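Local coordinates for putative lipoprotein YerB (Bacillus subtilis, PDB 2PSB) that is of unknown function but, as a putative membrane-attached lipoprotein, interacts with PcrA, a contact not essential for viability or UV-damage repair, at residues E61-R66 / N191-L196. Residues are numbered along the deposited sequence; the frame is centred on the assembly and turned at random.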
ATOM      1  N   GLU A  61     -10.594  -4.887   8.508  1.00 53.57           N
ATOM      2  CA  GLU A  61     -11.627  -5.736   9.105  1.00 55.28           C
ATOM      3  C   GLU A  61     -11.130  -6.416  10.392  1.00 54.77           C
ATOM      4  O   GLU A  61     -10.278  -7.301  10.346  1.00 56.44           O
ATOM      5  CB  GLU A  61     -12.044  -6.802   8.081  1.00 56.31           C
ATOM      6  CG  GLU A  61     -13.333  -7.565   8.381  1.00 60.11           C
ATOM      7  CD  GLU A  61     -14.595  -6.768   8.072  1.00 61.59           C
ATOM      8  OE1 GLU A  61     -15.665  -7.399   7.932  1.00 61.58           O
ATOM      9  OE2 GLU A  61     -14.527  -5.523   7.978  1.00 63.43           O
ATOM     10  N   GLY A  62     -11.658  -5.998  11.535  1.00 53.82           N
ATOM     11  CA  GLY A  62     -11.250  -6.597  12.795  1.00 52.51           C
ATOM     12  C   GLY A  62      -9.755  -6.535  13.024  1.00 51.22           C
ATOM     13  O   GLY A  62      -9.172  -5.452  13.062  1.00 51.88           O
ATOM     14  N   GLN A  63      -9.123  -7.691  13.183  1.00 49.84           N
ATOM     15  CA  GLN A  63      -7.684  -7.712  13.398  1.00 47.29           C
ATOM     16  C   GLN A  63      -6.957  -8.061  12.105  1.00 45.42           C
ATOM     17  O   GLN A  63      -5.789  -8.443  12.125  1.00 46.31           O
ATOM     18  CB  GLN A  63      -7.310  -8.720  14.493  1.00 48.53           C
ATOM     19  CG  GLN A  63      -6.086  -8.304  15.300  1.00 48.94           C
ATOM     20  CD  GLN A  63      -6.315  -7.018  16.087  1.00 50.20           C
ATOM     21  OE1 GLN A  63      -5.379  -6.268  16.353  1.00 50.68           O
ATOM     22  NE2 GLN A  63      -7.564  -6.764  16.468  1.00 49.63           N
ATOM     23  N   ILE A  64      -7.655  -7.934  10.982  1.00 42.22           N
ATOM     24  CA  ILE A  64      -7.061  -8.231   9.688  1.00 39.33           C
ATOM     25  C   ILE A  64      -6.644  -6.927   9.015  1.00 37.50           C
ATOM     26  O   ILE A  64      -7.368  -5.926   9.072  1.00 35.91           O
ATOM     27  CB  ILE A  64      -8.057  -8.989   8.776  1.00 41.38           C
ATOM     28  CG1 ILE A  64      -8.321 -10.390   9.347  1.00 41.93           C
ATOM     29  CG2 ILE A  64      -7.511  -9.091   7.342  1.00 36.91           C
ATOM     30  CD1 ILE A  64      -7.157 -11.370   9.199  1.00 42.16           C
ATOM     31  N   THR A  65      -5.468  -6.942   8.393  1.00 34.79           N
ATOM     32  CA  THR A  65      -4.958  -5.765   7.705  1.00 33.20           C
ATOM     33  C   THR A  65      -5.257  -5.855   6.219  1.00 33.96           C
ATOM     34  O   THR A  65      -5.576  -6.921   5.695  1.00 33.15           O
ATOM     35  CB  THR A  65      -3.444  -5.615   7.859  1.00 30.73           C
ATOM     36  OG1 THR A  65      -2.806  -6.785   7.355  1.00 25.64           O
ATOM     37  CG2 THR A  65      -3.062  -5.406   9.304  1.00 32.44           C
ATOM     38  N   ARG A  66      -5.130  -4.723   5.544  1.00 32.41           N
ATOM     39  CA  ARG A  66      -5.400  -4.653   4.120  1.00 31.39           C
ATOM     40  C   ARG A  66      -4.382  -3.723   3.488  1.00 28.79           C
ATOM     41  O   ARG A  66      -3.887  -2.805   4.139  1.00 26.79           O
ATOM     42  CB  ARG A  66      -6.826  -4.137   3.892  1.00 29.65           C
ATOM     43  CG  ARG A  66      -7.240  -4.051   2.441  1.00 27.49           C
ATOM     44  CD  ARG A  66      -8.629  -4.627   2.269  1.00 28.53           C
ATOM     45  NE  ARG A  66      -9.579  -3.982   3.159  1.00 28.84           N
ATOM     46  CZ  ARG A  66     -10.672  -4.571   3.640  1.00 31.27           C
ATOM     47  NH1 ARG A  66     -11.487  -3.899   4.444  1.00 31.49           N
ATOM     48  NH2 ARG A  66     -10.942  -5.832   3.341  1.00 33.57           N
ATOM     49  N   ASN A 191      -5.067 -10.784  21.765  1.00 63.16           N
ATOM     50  CA  ASN A 191      -5.127 -11.900  22.701  1.00 64.44           C
ATOM     51  C   ASN A 191      -5.330 -13.292  22.104  1.00 64.94           C
ATOM     52  O   ASN A 191      -4.621 -14.230  22.466  1.00 65.41           O
ATOM     53  CB  ASN A 191      -6.216 -11.633  23.742  1.00 65.90           C
ATOM     54  CG  ASN A 191      -5.759 -10.679  24.827  1.00 67.17           C
ATOM     55  OD1 ASN A 191      -5.440  -9.513  24.566  1.00 65.67           O
ATOM     56  ND2 ASN A 191      -5.718 -11.173  26.057  1.00 67.83           N
ATOM     57  N   ASN A 192      -6.296 -13.437  21.203  1.00 65.35           N
ATOM     58  CA  ASN A 192      -6.557 -14.741  20.601  1.00 65.33           C
ATOM     59  C   ASN A 192      -6.132 -14.830  19.138  1.00 64.54           C
ATOM     60  O   ASN A 192      -5.633 -15.869  18.690  1.00 63.88           O
ATOM     61  CB  ASN A 192      -8.040 -15.106  20.765  1.00 66.02           C
ATOM     62  CG  ASN A 192      -8.975 -13.976  20.368  1.00 67.19           C
ATOM     63  OD1 ASN A 192      -8.754 -12.815  20.720  1.00 67.52           O
ATOM     64  ND2 ASN A 192     -10.040 -14.316  19.647  1.00 67.04           N
ATOM     65  N   VAL A 193      -6.315 -13.745  18.394  1.00 63.36           N
ATOM     66  CA  VAL A 193      -5.928 -13.734  16.988  1.00 62.42           C
ATOM     67  C   VAL A 193      -4.500 -13.233  16.828  1.00 60.14           C
ATOM     68  O   VAL A 193      -4.041 -12.375  17.582  1.00 61.48           O
ATOM     69  CB  VAL A 193      -6.863 -12.840  16.148  1.00 62.49           C
ATOM     70  CG1 VAL A 193      -8.291 -13.345  16.255  1.00 62.09           C
ATOM     71  CG2 VAL A 193      -6.765 -11.400  16.610  1.00 61.75           C
ATOM     72  N   THR A 194      -3.799 -13.777  15.843  1.00 57.65           N
ATOM     73  CA  THR A 194      -2.422 -13.384  15.584  1.00 54.29           C
ATOM     74  C   THR A 194      -2.264 -12.886  14.140  1.00 51.93           C
ATOM     75  O   THR A 194      -2.918 -13.383  13.218  1.00 50.78           O
ATOM     76  CB  THR A 194      -1.460 -14.575  15.841  1.00 54.34           C
ATOM     77  OG1 THR A 194      -0.100 -14.127  15.767  1.00 55.09           O
ATOM     78  CG2 THR A 194      -1.687 -15.676  14.824  1.00 53.63           C
ATOM     79  N   ASN A 195      -1.407 -11.885  13.967  1.00 49.05           N
ATOM     80  CA  ASN A 195      -1.119 -11.294  12.663  1.00 45.07           C
ATOM     81  C   ASN A 195       0.283 -10.700  12.800  1.00 41.75           C
ATOM     82  O   ASN A 195       0.449  -9.557  13.222  1.00 41.40           O
ATOM     83  CB  ASN A 195      -2.148 -10.202  12.340  1.00 46.77           C
ATOM     84  CG  ASN A 195      -2.077  -9.726  10.892  1.00 49.42           C
ATOM     85  OD1 ASN A 195      -2.886  -8.901  10.466  1.00 52.31           O
ATOM     86  ND2 ASN A 195      -1.115 -10.245  10.133  1.00 46.79           N
ATOM     87  N   LEU A 196       1.283 -11.502  12.449  1.00 39.05           N
ATOM     88  CA  LEU A 196       2.687 -11.109  12.556  1.00 36.75           C
ATOM     89  C   LEU A 196       3.352 -10.865  11.206  1.00 35.18           C
ATOM     90  O   LEU A 196       3.319 -11.720  10.325  1.00 33.29           O
ATOM     91  CB  LEU A 196       3.469 -12.193  13.312  1.00 37.31           C
ATOM     92  CG  LEU A 196       4.987 -12.042  13.455  1.00 36.40           C
ATOM     93  CD1 LEU A 196       5.315 -10.861  14.370  1.00 34.85           C
ATOM     94  CD2 LEU A 196       5.573 -13.335  14.016  1.00 37.88           C
TER
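The flat carboxamide of Asn195 meets Gln63 and Thr65 with the end modelled as OD1. Gln63 O lies 3.4 Å from Asn195 OD1, only slightly off the amide plane, whereas the methyl of Thr65 lies on the other side of that plane, farther off it and beyond the oxygen end rather than above the group, Thr65 CG2 to Asn195 OD1 3.7 Å. The amide reaches this position because CG is anti to the backbone N of Asn195 (chi1 -169°). The amide of Gln63 carries none of the contact: its aliphatic stem, CB and CG, does. Val193 CG2 touches that stem, 3.4 Å from Gln63 CG and 3.5 Å from Gln63 CB, the two side chains passing at a slant. Contact thus falls mainly into two patches, Gln63 with Val193 and the pair Gln63 and Thr65 with Asn195, and the buried surface totals just 181 Å².

Segment 61-66 presents these groups from the hairpin joining strands 54-59 and 65-71. A type II' turn from Glu61 to Ile64 reverses the chain, with Gly62 at phi 56° and Ile64 N bonded to Glu61 O at 2.8 Å. Opposite it runs the loop between strands 183-187 and 196-202, where Asn195 has a backbone bond to Tyr188. Thr65 OG1 is hydrogen-bonded to Asn39 and Glu57, which fixes its hydroxyl within the N-terminal part of the fold.

Chemically, the join links parts of the two DUF3048 family regions. The Gln63-Val193 patch is van der Waals packing, while the character of the Asn195 patch depends on which way its amide is turned. That amide is probably turned over in the model; reversed, it would place its nitrogen near the Gln63 carbonyl, where a hydrogen bond may form.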